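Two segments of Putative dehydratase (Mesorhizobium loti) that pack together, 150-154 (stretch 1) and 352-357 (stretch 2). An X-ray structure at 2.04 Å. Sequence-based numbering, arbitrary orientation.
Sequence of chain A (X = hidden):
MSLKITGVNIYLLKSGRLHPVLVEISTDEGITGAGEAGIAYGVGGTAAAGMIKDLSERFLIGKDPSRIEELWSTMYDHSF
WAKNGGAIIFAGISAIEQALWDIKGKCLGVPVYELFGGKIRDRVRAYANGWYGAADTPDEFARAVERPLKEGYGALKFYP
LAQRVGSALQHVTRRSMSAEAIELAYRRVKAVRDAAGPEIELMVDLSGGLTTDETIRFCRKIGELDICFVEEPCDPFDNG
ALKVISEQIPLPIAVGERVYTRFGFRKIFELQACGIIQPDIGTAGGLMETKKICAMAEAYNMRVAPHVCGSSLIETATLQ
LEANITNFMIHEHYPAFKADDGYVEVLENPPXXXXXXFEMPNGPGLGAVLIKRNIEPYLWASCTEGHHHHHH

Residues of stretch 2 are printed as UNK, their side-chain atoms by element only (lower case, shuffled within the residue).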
# COMPACT_ATOMS: atom_id res chain seq x y z
N LYS A 150 -9.58 -47.30 -12.52
CA LYS A 150 -10.05 -48.66 -12.26
C LYS A 150 -9.85 -48.96 -10.78
O LYS A 150 -10.57 -49.77 -10.20
CB LYS A 150 -9.26 -49.68 -13.09
CG LYS A 150 -9.57 -49.66 -14.59
CD LYS A 150 -10.88 -50.37 -14.92
CE LYS A 150 -11.06 -50.49 -16.44
NZ LYS A 150 -12.29 -51.25 -16.84
N GLU A 151 -8.87 -48.29 -10.17
CA GLU A 151 -8.59 -48.47 -8.76
C GLU A 151 -9.59 -47.72 -7.88
O GLU A 151 -9.58 -47.85 -6.66
CB GLU A 151 -7.17 -48.02 -8.43
CG GLU A 151 -6.08 -48.97 -8.90
CD GLU A 151 -4.70 -48.46 -8.54
OE1 GLU A 151 -4.20 -47.53 -9.21
OE2 GLU A 151 -4.10 -48.99 -7.58
N GLY A 152 -10.44 -46.90 -8.50
CA GLY A 152 -11.44 -46.18 -7.73
C GLY A 152 -11.19 -44.72 -7.37
O GLY A 152 -11.97 -44.13 -6.61
N TYR A 153 -10.13 -44.13 -7.89
CA TYR A 153 -9.83 -42.72 -7.60
C TYR A 153 -10.87 -41.82 -8.25
O TYR A 153 -11.26 -42.04 -9.40
CB TYR A 153 -8.42 -42.36 -8.11
CG TYR A 153 -7.32 -42.99 -7.29
CD1 TYR A 153 -6.92 -42.41 -6.09
CD2 TYR A 153 -6.74 -44.19 -7.67
CE1 TYR A 153 -5.97 -43.02 -5.28
CE2 TYR A 153 -5.78 -44.82 -6.87
CZ TYR A 153 -5.41 -44.22 -5.67
OH TYR A 153 -4.52 -44.86 -4.85
N GLY A 154 -11.31 -40.81 -7.52
CA GLY A 154 -12.29 -39.88 -8.06
C GLY A 154 -11.62 -38.56 -8.40
O GLY A 154 -12.27 -37.58 -8.76
N UNK A 352 -3.19 -49.52 3.53
CA UNK A 352 -3.74 -50.00 2.28
C UNK A 352 -4.94 -49.17 1.82
O UNK A 352 -5.91 -49.00 2.55
c UNK A 352 -4.14 -51.47 2.40
o UNK A 352 -5.13 -51.67 3.39
N UNK A 353 -4.85 -48.63 0.60
CA UNK A 353 -5.95 -47.85 0.06
C UNK A 353 -7.07 -48.78 -0.35
O UNK A 353 -6.83 -49.92 -0.76
c UNK A 353 -4.41 -48.87 -2.57
c UNK A 353 -5.55 -47.03 -1.21
c UNK A 353 -4.25 -47.56 -1.80
c UNK A 353 -5.50 -45.55 -0.88
N UNK A 354 -8.29 -48.28 -0.23
CA UNK A 354 -9.47 -49.02 -0.63
C UNK A 354 -10.28 -48.04 -1.45
O UNK A 354 -10.86 -47.09 -0.91
c UNK A 354 -10.27 -49.47 0.59
o UNK A 354 -11.41 -50.21 0.19
N UNK A 355 -10.29 -48.24 -2.76
CA UNK A 355 -11.03 -47.36 -3.66
C UNK A 355 -10.66 -45.88 -3.48
O UNK A 355 -11.53 -45.02 -3.45
o UNK A 355 -12.94 -48.85 -3.82
c UNK A 355 -12.54 -47.54 -3.46
N UNK A 356 -9.36 -45.61 -3.36
CA UNK A 356 -8.90 -44.23 -3.22
C UNK A 356 -9.06 -43.63 -1.83
O UNK A 356 -9.03 -42.41 -1.67
N UNK A 357 -9.23 -44.49 -0.83
CA UNK A 357 -9.39 -44.05 0.55
C UNK A 357 -8.40 -44.74 1.46
O UNK A 357 -8.12 -45.93 1.29
c UNK A 357 -12.25 -42.32 1.40
o UNK A 357 -14.87 -40.74 -0.58
c UNK A 357 -12.52 -43.56 -0.63
c UNK A 357 -10.81 -44.36 1.04
c UNK A 357 -13.88 -41.62 -0.20
c UNK A 357 -11.87 -43.39 0.59
c UNK A 357 -13.25 -41.44 1.01
c UNK A 357 -13.53 -42.67 -1.04
O HOH W 1 -7.52 -47.42 -4.52

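Position 352 carries two side-chain atoms, one carbon and then one oxygen. There is no branch. These atoms are out of reach of stretch 1 and touch nothing on it. One carbon ending in a hydroxyl oxygen is serine, so this is Ser-352, with chi1 in the p well.

Position 353 has four side-chain carbons and no heteroatom. The chain forks at the first carbon, and one arm is two carbons long. The CA-to-CB bond points toward stretch 1. A side-chain carbon comes near OH of Tyr-153. A fork at CB with arms of unequal length is isoleucine. CG1 of Ile-353 lies 4.1 Å from OH of Tyr-153. Its chi1 of 16° lies between the usual wells.

Position 354 again shows one carbon and one oxygen. Its CA-to-CB bond points away from stretch 1, and the side chain makes no contact with it. The residue also touches a crystal neighbour. This is Ser-354, with chi1 in the t well. Its backbone N donates to O of position 357 at 2.8 Å. In return, N of position 357 makes a weak bond to O of Ser-354 at 3.1 Å. The pair closes a tight turn over the two positions between.

Position 355 has one carbon and one oxygen, with the CA-to-CB bond sideways to stretch 1. This is Ser-355, chi1 in the m well. Its backbone makes the contact: CA lies 3.4 Å from O of Glu-151. The angle at the hydrogen is 162°, so the CA-H points well at the carbonyl.

Position 356 has no side-chain atoms, which makes it Gly-356. Phi is 78°, a value that favours glycine. A CB here would point toward stretch 1 and sit tightly, 3.4 Å from CD1 of Tyr-153. The bare CA instead lies over one face of the Tyr-153 ring, 4.2 Å from its centroid, in a CH-pi contact. The nearest ring atom is CE1, 3.8 Å from CA of Gly-356.

Position 357 has one carbon leading to a ring of six carbons that bears one oxygen. The CA-to-CB bond points away from stretch 1; the ring end comes nearer but makes no contact. That is a phenol, so the residue is Tyr-357.

The contact joins a helix end to a turn. Gly-152 leaves the helix in a Schellman motif, with phi at 100°. A CB there would be 2.9 Å from CA of Ser-355, a clash, so the missing side chain lets the backbones come close. No direct hydrogen bond links the stretches. Water 1 bridges them: it donates to O of Glu-151 at 3.0 Å and accepts from N of Gly-356 at 2.8 Å. O of Gly-152 and O of Ser-355 are 3.3 Å apart, but both are acceptors and cannot bond. Tyr-153 OH is buried without a polar partner. Close backbone packing, the ring face and one water hold this small interface of 216 Å².

Stretch 2, residues 352-357: SISSGY
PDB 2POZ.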